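Local coordinates for putative protein-disulfide isomerase (PDB 3GN3) that is of unknown function but, as a DsbA-family protein, probably acts as a thiol-disulfide oxidoreductase or protein-disulfide isomerase, at residues A[95-100]-A[120-125]; A[32-37]-A[89-94]. All coordinates share one frame; numbering follows the deposited sequence.

In the fold
Both contacts use the C-terminal end of helix 79-92 or the chain just after it, and their centres lie about 12 Å apart. Along the chain they come in series: contact 2 closes at R94, and contact 1 opens with the next residue. Contact 2 ties helix 79-92 back to the turn between helices 27-33 and 36-43, which follow strand 16-22 of the thioredoxin-like sheet; contact 1 ties the loop after helix 79-92 to the end of helix 112-123. The two touch where the rings of Y122 and H93 stack and where Y122 packs on A89, consistent with a helical insertion seated on the thioredoxin-like part.

Contact 1 (A[95-100]-A[120-125]); sequences EEFEFE and ERYSGL
Y122 meets two neighbouring residues of the loop, E96 through its hydroxyl and F97 through its ring. The hydroxyl donates a hydrogen bond to E96 OE1, modelled very short at 2.4 Å between Y122 OH and OE1; at this resolution little can be read into that length. The carboxylate reaches the phenol from the edge of the ring, near its plane, with its own plane turned 79° from the ring. E96 gets there with CG anti to its carbonyl carbon (chi1 -75°) and an extended chain beyond. Next to this bond the two rings meet edge to edge: F97 CZ and CE2 pass along the edge of Y122, with CZ 3.9 Å from Y122 CD2, so the rings touch at their rims without stacking face to face. Further out, H93 stacks on the Y122 ring and A89 of helix 79-92 packs against the same residue, while F97 rests on R118 and I119 of helix 112-123. R118 also binds the loop backbone, through a hydrogen bond from NH2 to E96 O. Y122 stands in the last turn of helix 112-123, which ends at S123 before G124 takes up a positive phi. The contact folds the loop after helix 79-92 back onto the end of helix 112-123, consistent with the helical insertion that DsbA-like proteins carry in the thioredoxin fold.

Contact 2 (A[32-37]-A[89-94]); sequences AFFKLD and AVASHR
F33 and A91 bring the two backbones to 8.1 Å between their CA atoms, where the type I turn F33 to L36, joining helix 27-33 to helix 36-43, faces the last turn of helix 79-92. Two phenylalanine rings fill that gap and converge on one methyl group. F34 makes the nearer approach, its CE2 lying 3.7 Å from A91 CB, and F33 CD2 stands 4.1 Å from the same CB; the methyl meets both rings obliquely. The two successive residues reach it with different first torsions: F33 sends CG anti to its backbone N (chi1 172°), whereas F34 has CG anti to the carbonyl carbon (chi1 -73°). The rings also pack on each other, F33 CD2 lying 4.1 Å above the plane of F34, over its centre. At the far end of F34, S92 OG comes to the ring edge, 3.9 Å from CZ. That hydroxyl has its polar partner in its own helix, a hydrogen bond with T88 O. V30 of helix 27-33 also packs on A91. The helix end beyond is fastened by H93, whose ND1 donates to A89 O over 3.2 Å, in the carbonyl plane and in the plane of the imidazole; the same oxygen accepts from H93 N. No hydrogen bond crosses between 32-37 and 89-94, so the contact between them is van der Waals in character, two aromatic rings against one methyl with S92 OG at the edge of F34, which is solvent-exposed while A91 is buried.

Contact 1 (A[95-100]-A[120-125])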
ATOM      1  N   GLU A  95      16.975   0.008 -25.986  1.00 44.35           N
ATOM      2  CA  GLU A  95      17.858   1.123 -25.840  1.00 45.93           C
ATOM      3  C   GLU A  95      17.391   2.348 -26.624  1.00 46.23           C
ATOM      4  O   GLU A  95      17.552   3.471 -26.166  1.00 46.93           O
ATOM      5  CB  GLU A  95      19.230   0.707 -26.270  1.00 46.38           C
ATOM      6  CG  GLU A  95      20.279   1.600 -25.729  1.00 51.18           C
ATOM      7  CD  GLU A  95      21.625   0.938 -25.785  1.00 57.97           C
ATOM      8  OE1 GLU A  95      22.159   0.645 -24.687  1.00 60.73           O
ATOM      9  OE2 GLU A  95      22.128   0.686 -26.917  1.00 60.14           O
ATOM     10  N   GLU A  96      16.800   2.131 -27.796  1.00 46.50           N
ATOM     11  CA  GLU A  96      16.354   3.229 -28.654  1.00 46.41           C
ATOM     12  C   GLU A  96      15.130   3.959 -28.120  1.00 45.81           C
ATOM     13  O   GLU A  96      14.738   4.986 -28.661  1.00 45.65           O
ATOM     14  CB  GLU A  96      15.993   2.703 -30.031  1.00 46.64           C
ATOM     15  CG  GLU A  96      17.153   2.335 -30.926  1.00 48.63           C
ATOM     16  CD  GLU A  96      16.664   1.462 -32.077  1.00 51.48           C
ATOM     17  OE1 GLU A  96      15.822   1.947 -32.877  1.00 50.23           O
ATOM     18  OE2 GLU A  96      17.094   0.282 -32.148  1.00 54.03           O
ATOM     19  N   PHE A  97      14.492   3.401 -27.103  1.00 45.18           N
ATOM     20  CA  PHE A  97      13.329   4.036 -26.515  1.00 44.40           C
ATOM     21  C   PHE A  97      13.631   4.477 -25.075  1.00 44.30           C
ATOM     22  O   PHE A  97      12.723   4.623 -24.260  1.00 44.20           O
ATOM     23  CB  PHE A  97      12.149   3.078 -26.537  1.00 44.06           C
ATOM     24  CG  PHE A  97      11.636   2.766 -27.909  1.00 43.85           C
ATOM     25  CD1 PHE A  97      10.794   3.662 -28.575  1.00 42.86           C
ATOM     26  CD2 PHE A  97      11.958   1.549 -28.527  1.00 44.17           C
ATOM     27  CE1 PHE A  97      10.293   3.371 -29.844  1.00 42.45           C
ATOM     28  CE2 PHE A  97      11.461   1.235 -29.792  1.00 43.43           C
ATOM     29  CZ  PHE A  97      10.622   2.151 -30.457  1.00 42.96           C
ATOM     30  N   GLU A  98      14.910   4.672 -24.756  1.00 43.97           N
ATOM     31  CA  GLU A  98      15.283   5.103 -23.418  1.00 43.46           C
ATOM     32  C   GLU A  98      16.331   6.204 -23.480  1.00 43.01           C
ATOM     33  O   GLU A  98      16.557   6.778 -24.557  1.00 43.06           O
ATOM     34  CB  GLU A  98      15.713   3.918 -22.553  1.00 43.66           C
ATOM     35  CG  GLU A  98      14.881   3.773 -21.260  1.00 45.06           C
ATOM     36  CD  GLU A  98      14.952   5.016 -20.328  1.00 47.12           C
ATOM     37  OE1 GLU A  98      14.193   6.005 -20.522  1.00 46.56           O
ATOM     38  OE2 GLU A  98      15.761   4.986 -19.381  1.00 47.53           O
ATOM     39  N   PHE A  99      16.945   6.529 -22.344  1.00 42.27           N
ATOM     40  CA  PHE A  99      17.874   7.654 -22.284  1.00 41.97           C
ATOM     41  C   PHE A  99      19.150   7.212 -21.580  1.00 42.68           C
ATOM     42  O   PHE A  99      19.078   6.505 -20.573  1.00 42.95           O
ATOM     43  CB  PHE A  99      17.246   8.830 -21.516  1.00 41.62           C
ATOM     44  CG  PHE A  99      16.078   9.510 -22.228  1.00 40.08           C
ATOM     45  CD1 PHE A  99      16.258  10.749 -22.857  1.00 37.73           C
ATOM     46  CD2 PHE A  99      14.798   8.934 -22.231  1.00 38.26           C
ATOM     47  CE1 PHE A  99      15.204  11.398 -23.492  1.00 36.42           C
ATOM     48  CE2 PHE A  99      13.727   9.569 -22.870  1.00 38.87           C
ATOM     49  CZ  PHE A  99      13.936  10.813 -23.518  1.00 38.19           C
ATOM     50  N   GLU A 100      20.314   7.623 -22.083  1.00 42.90           N
ATOM     51  CA  GLU A 100      21.562   7.261 -21.429  1.00 43.58           C
ATOM     52  C   GLU A 100      21.526   7.778 -19.994  1.00 44.27           C
ATOM     53  O   GLU A 100      21.280   8.965 -19.753  1.00 44.43           O
ATOM     54  CB  GLU A 100      22.789   7.780 -22.198  1.00 43.17           C
ATOM     55  N   GLU A 120       5.556   2.224 -34.633  1.00 45.67           N
ATOM     56  CA  GLU A 120       4.810   1.824 -35.823  1.00 46.08           C
ATOM     57  C   GLU A 120       5.688   1.076 -36.819  1.00 46.30           C
ATOM     58  O   GLU A 120       5.318  -0.014 -37.255  1.00 46.21           O
ATOM     59  CB  GLU A 120       4.146   3.026 -36.475  1.00 45.99           C
ATOM     60  CG  GLU A 120       2.853   3.425 -35.794  1.00 45.69           C
ATOM     61  CD  GLU A 120       2.328   4.733 -36.305  1.00 44.68           C
ATOM     62  OE1 GLU A 120       1.102   4.969 -36.180  1.00 44.58           O
ATOM     63  OE2 GLU A 120       3.153   5.515 -36.833  1.00 42.95           O
ATOM     64  N   ARG A 121       6.853   1.643 -37.132  1.00 46.51           N
ATOM     65  CA  ARG A 121       7.849   1.007 -37.999  1.00 47.68           C
ATOM     66  C   ARG A 121       8.127  -0.431 -37.577  1.00 47.57           C
ATOM     67  O   ARG A 121       7.889  -1.389 -38.338  1.00 48.48           O
ATOM     68  CB  ARG A 121       9.175   1.754 -37.909  1.00 48.06           C
ATOM     69  CG  ARG A 121       9.742   2.168 -39.226  1.00 51.16           C
ATOM     70  CD  ARG A 121       9.507   3.652 -39.400  1.00 56.47           C
ATOM     71  NE  ARG A 121      10.391   4.399 -38.499  1.00 62.05           N
ATOM     72  CZ  ARG A 121      10.290   5.698 -38.220  1.00 63.50           C
ATOM     73  NH1 ARG A 121       9.324   6.437 -38.765  1.00 65.05           N
ATOM     74  NH2 ARG A 121      11.162   6.251 -37.388  1.00 64.19           N
ATOM     75  N   TYR A 122       8.603  -0.553 -36.335  1.00 46.75           N
ATOM     76  CA  TYR A 122       9.125  -1.776 -35.765  1.00 45.09           C
ATOM     77  C   TYR A 122       8.077  -2.841 -35.515  1.00 44.87           C
ATOM     78  O   TYR A 122       8.374  -4.034 -35.589  1.00 44.93           O
ATOM     79  CB  TYR A 122       9.805  -1.439 -34.453  1.00 45.05           C
ATOM     80  CG  TYR A 122      11.145  -0.762 -34.584  1.00 43.79           C
ATOM     81  CD1 TYR A 122      11.943  -0.948 -35.714  1.00 42.05           C
ATOM     82  CD2 TYR A 122      11.637   0.031 -33.548  1.00 42.43           C
ATOM     83  CE1 TYR A 122      13.178  -0.364 -35.804  1.00 40.90           C
ATOM     84  CE2 TYR A 122      12.868   0.620 -33.631  1.00 41.13           C
ATOM     85  CZ  TYR A 122      13.628   0.419 -34.760  1.00 41.29           C
ATOM     86  OH  TYR A 122      14.841   1.027 -34.844  1.00 43.60           O
ATOM     87  N   SER A 123       6.856  -2.426 -35.193  1.00 44.32           N
ATOM     88  CA  SER A 123       5.786  -3.390 -34.970  1.00 43.73           C
ATOM     89  C   SER A 123       4.978  -3.632 -36.246  1.00 43.76           C
ATOM     90  O   SER A 123       4.192  -4.581 -36.310  1.00 43.51           O
ATOM     91  CB  SER A 123       4.854  -2.928 -33.834  1.00 43.62           C
ATOM     92  OG  SER A 123       4.012  -1.861 -34.244  1.00 42.46           O
ATOM     93  N   GLY A 124       5.147  -2.754 -37.239  1.00 43.64           N
ATOM     94  CA  GLY A 124       4.277  -2.741 -38.416  1.00 43.92           C
ATOM     95  C   GLY A 124       2.796  -2.532 -38.108  1.00 44.32           C
ATOM     96  O   GLY A 124       1.925  -3.065 -38.806  1.00 43.97           O
ATOM     97  N   LEU A 125       2.498  -1.765 -37.062  1.00 44.83           N
ATOM     98  CA  LEU A 125       1.099  -1.432 -36.748  1.00 45.17           C
ATOM     99  C   LEU A 125       0.860   0.072 -36.866  1.00 45.20           C
ATOM    100  O   LEU A 125       1.774   0.877 -36.661  1.00 45.27           O
ATOM    101  CB  LEU A 125       0.719  -1.895 -35.345  1.00 45.29           C
ATOM    102  CG  LEU A 125       0.496  -3.366 -35.036  1.00 45.92           C
ATOM    103  CD1 LEU A 125       0.451  -3.573 -33.512  1.00 46.59           C
ATOM    104  CD2 LEU A 125      -0.770  -3.878 -35.684  1.00 44.31           C
TER

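Contact 2 (A[32-37]-A[89-94])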
ATOM      1  N   ALA A  32      12.313 -10.538 -18.338  1.00 35.45           N
ATOM      2  CA  ALA A  32      11.149 -11.312 -17.880  1.00 35.24           C
ATOM      3  C   ALA A  32      10.094 -11.450 -18.982  1.00 35.26           C
ATOM      4  O   ALA A  32       9.435 -12.496 -19.105  1.00 35.14           O
ATOM      5  CB  ALA A  32      10.537 -10.700 -16.604  1.00 34.80           C
ATOM      6  N   PHE A  33       9.947 -10.398 -19.787  1.00 35.16           N
ATOM      7  CA  PHE A  33       8.943 -10.381 -20.843  1.00 35.84           C
ATOM      8  C   PHE A  33       9.185 -11.521 -21.836  1.00 36.08           C
ATOM      9  O   PHE A  33       8.288 -12.317 -22.119  1.00 35.72           O
ATOM     10  CB  PHE A  33       8.938  -9.022 -21.563  1.00 35.90           C
ATOM     11  CG  PHE A  33       8.070  -8.990 -22.787  1.00 35.42           C
ATOM     12  CD1 PHE A  33       6.685  -8.986 -22.670  1.00 34.65           C
ATOM     13  CD2 PHE A  33       8.646  -8.994 -24.061  1.00 35.68           C
ATOM     14  CE1 PHE A  33       5.875  -8.957 -23.804  1.00 35.50           C
ATOM     15  CE2 PHE A  33       7.840  -8.959 -25.214  1.00 36.13           C
ATOM     16  CZ  PHE A  33       6.455  -8.945 -25.086  1.00 35.23           C
ATOM     17  N   PHE A  34      10.410 -11.589 -22.345  1.00 36.59           N
ATOM     18  CA  PHE A  34      10.831 -12.682 -23.216  1.00 37.56           C
ATOM     19  C   PHE A  34      10.819 -14.095 -22.589  1.00 38.16           C
ATOM     20  O   PHE A  34      11.149 -15.057 -23.270  1.00 39.27           O
ATOM     21  CB  PHE A  34      12.195 -12.381 -23.856  1.00 37.28           C
ATOM     22  CG  PHE A  34      12.143 -11.323 -24.936  1.00 37.40           C
ATOM     23  CD1 PHE A  34      11.303 -11.474 -26.050  1.00 38.52           C
ATOM     24  CD2 PHE A  34      12.938 -10.187 -24.856  1.00 36.61           C
ATOM     25  CE1 PHE A  34      11.246 -10.492 -27.058  1.00 37.96           C
ATOM     26  CE2 PHE A  34      12.888  -9.202 -25.862  1.00 37.40           C
ATOM     27  CZ  PHE A  34      12.039  -9.363 -26.964  1.00 37.00           C
ATOM     28  N   LYS A  35      10.412 -14.238 -21.326  1.00 38.06           N
ATOM     29  CA  LYS A  35      10.291 -15.564 -20.722  1.00 37.35           C
ATOM     30  C   LYS A  35       8.839 -15.976 -20.538  1.00 37.91           C
ATOM     31  O   LYS A  35       8.556 -17.104 -20.113  1.00 38.64           O
ATOM     32  CB  LYS A  35      11.022 -15.629 -19.379  1.00 37.19           C
ATOM     33  CG  LYS A  35      12.547 -15.588 -19.481  1.00 36.09           C
ATOM     34  CD  LYS A  35      13.201 -15.969 -18.145  1.00 35.31           C
ATOM     35  CE  LYS A  35      14.639 -15.508 -18.103  1.00 35.77           C
ATOM     36  NZ  LYS A  35      15.259 -15.706 -16.767  1.00 34.79           N
ATOM     37  N   LEU A  36       7.901 -15.094 -20.860  1.00 37.89           N
ATOM     38  CA  LEU A  36       6.506 -15.402 -20.575  1.00 38.37           C
ATOM     39  C   LEU A  36       5.915 -16.488 -21.481  1.00 38.95           C
ATOM     40  O   LEU A  36       5.035 -17.242 -21.050  1.00 38.09           O
ATOM     41  CB  LEU A  36       5.642 -14.138 -20.526  1.00 37.99           C
ATOM     42  CG  LEU A  36       5.987 -13.133 -19.414  1.00 38.92           C
ATOM     43  CD1 LEU A  36       5.230 -11.824 -19.644  1.00 39.08           C
ATOM     44  CD2 LEU A  36       5.725 -13.691 -17.999  1.00 37.11           C
ATOM     45  N   ASP A  37       6.413 -16.586 -22.721  1.00 40.33           N
ATOM     46  CA  ASP A  37       6.007 -17.682 -23.624  1.00 41.64           C
ATOM     47  C   ASP A  37       6.396 -19.041 -23.044  1.00 41.22           C
ATOM     48  O   ASP A  37       5.533 -19.903 -22.902  1.00 40.70           O
ATOM     49  CB  ASP A  37       6.572 -17.519 -25.038  1.00 42.72           C
ATOM     50  CG  ASP A  37       5.795 -16.502 -25.880  1.00 46.26           C
ATOM     51  OD1 ASP A  37       6.331 -16.060 -26.927  1.00 50.92           O
ATOM     52  OD2 ASP A  37       4.656 -16.131 -25.514  1.00 50.45           O
ATOM     53  N   ALA A  89       8.313  -5.049 -30.011  1.00 33.17           N
ATOM     54  CA  ALA A  89       9.098  -4.092 -30.808  1.00 33.55           C
ATOM     55  C   ALA A  89       9.918  -3.154 -29.914  1.00 33.90           C
ATOM     56  O   ALA A  89      11.100  -2.877 -30.205  1.00 34.45           O
ATOM     57  CB  ALA A  89       8.201  -3.313 -31.771  1.00 33.35           C
ATOM     58  N   VAL A  90       9.305  -2.686 -28.822  1.00 33.92           N
ATOM     59  CA  VAL A  90      10.015  -1.828 -27.853  1.00 33.90           C
ATOM     60  C   VAL A  90      11.128  -2.633 -27.167  1.00 34.14           C
ATOM     61  O   VAL A  90      12.294  -2.220 -27.152  1.00 33.54           O
ATOM     62  CB  VAL A  90       9.036  -1.167 -26.819  1.00 33.77           C
ATOM     63  CG1 VAL A  90       9.801  -0.447 -25.716  1.00 32.79           C
ATOM     64  CG2 VAL A  90       8.092  -0.194 -27.520  1.00 33.22           C
ATOM     65  N   ALA A  91      10.761  -3.801 -26.642  1.00 34.79           N
ATOM     66  CA  ALA A  91      11.709  -4.710 -25.988  1.00 35.52           C
ATOM     67  C   ALA A  91      12.956  -5.014 -26.836  1.00 36.29           C
ATOM     68  O   ALA A  91      14.079  -4.878 -26.342  1.00 36.38           O
ATOM     69  CB  ALA A  91      11.008  -5.984 -25.569  1.00 35.05           C
ATOM     70  N   SER A  92      12.756  -5.392 -28.105  1.00 37.04           N
ATOM     71  CA  SER A  92      13.861  -5.672 -29.045  1.00 38.22           C
ATOM     72  C   SER A  92      14.778  -4.498 -29.320  1.00 38.79           C
ATOM     73  O   SER A  92      15.955  -4.688 -29.590  1.00 38.75           O
ATOM     74  CB  SER A  92      13.318  -6.123 -30.383  1.00 38.30           C
ATOM     75  OG  SER A  92      12.450  -7.214 -30.208  1.00 40.75           O
ATOM     76  N   HIS A  93      14.227  -3.291 -29.295  1.00 39.84           N
ATOM     77  CA  HIS A  93      15.011  -2.077 -29.518  1.00 40.69           C
ATOM     78  C   HIS A  93      14.959  -1.194 -28.265  1.00 41.20           C
ATOM     79  O   HIS A  93      14.791   0.024 -28.358  1.00 41.54           O
ATOM     80  CB  HIS A  93      14.453  -1.318 -30.721  1.00 40.68           C
ATOM     81  CG  HIS A  93      14.456  -2.109 -31.993  1.00 42.05           C
ATOM     82  ND1 HIS A  93      13.391  -2.898 -32.381  1.00 41.71           N
ATOM     83  CD2 HIS A  93      15.391  -2.225 -32.969  1.00 41.15           C
ATOM     84  CE1 HIS A  93      13.668  -3.456 -33.546  1.00 41.72           C
ATOM     85  NE2 HIS A  93      14.873  -3.062 -33.925  1.00 42.13           N
ATOM     86  N   ARG A  94      15.099  -1.823 -27.099  1.00 41.70           N
ATOM     87  CA  ARG A  94      14.892  -1.162 -25.821  1.00 42.47           C
ATOM     88  C   ARG A  94      15.688   0.125 -25.719  1.00 43.42           C
ATOM     89  O   ARG A  94      15.145   1.210 -25.440  1.00 43.26           O
ATOM     90  CB  ARG A  94      15.249  -2.097 -24.668  1.00 41.96           C
ATOM     91  CG  ARG A  94      14.700  -1.623 -23.354  1.00 41.50           C
ATOM     92  CD  ARG A  94      15.444  -2.206 -22.190  1.00 40.59           C
ATOM     93  NE  ARG A  94      16.857  -1.852 -22.240  1.00 41.52           N
ATOM     94  CZ  ARG A  94      17.360  -0.683 -21.863  1.00 40.45           C
ATOM     95  NH1 ARG A  94      16.574   0.272 -21.401  1.00 41.03           N
ATOM     96  NH2 ARG A  94      18.653  -0.468 -21.962  1.00 40.07           N
TER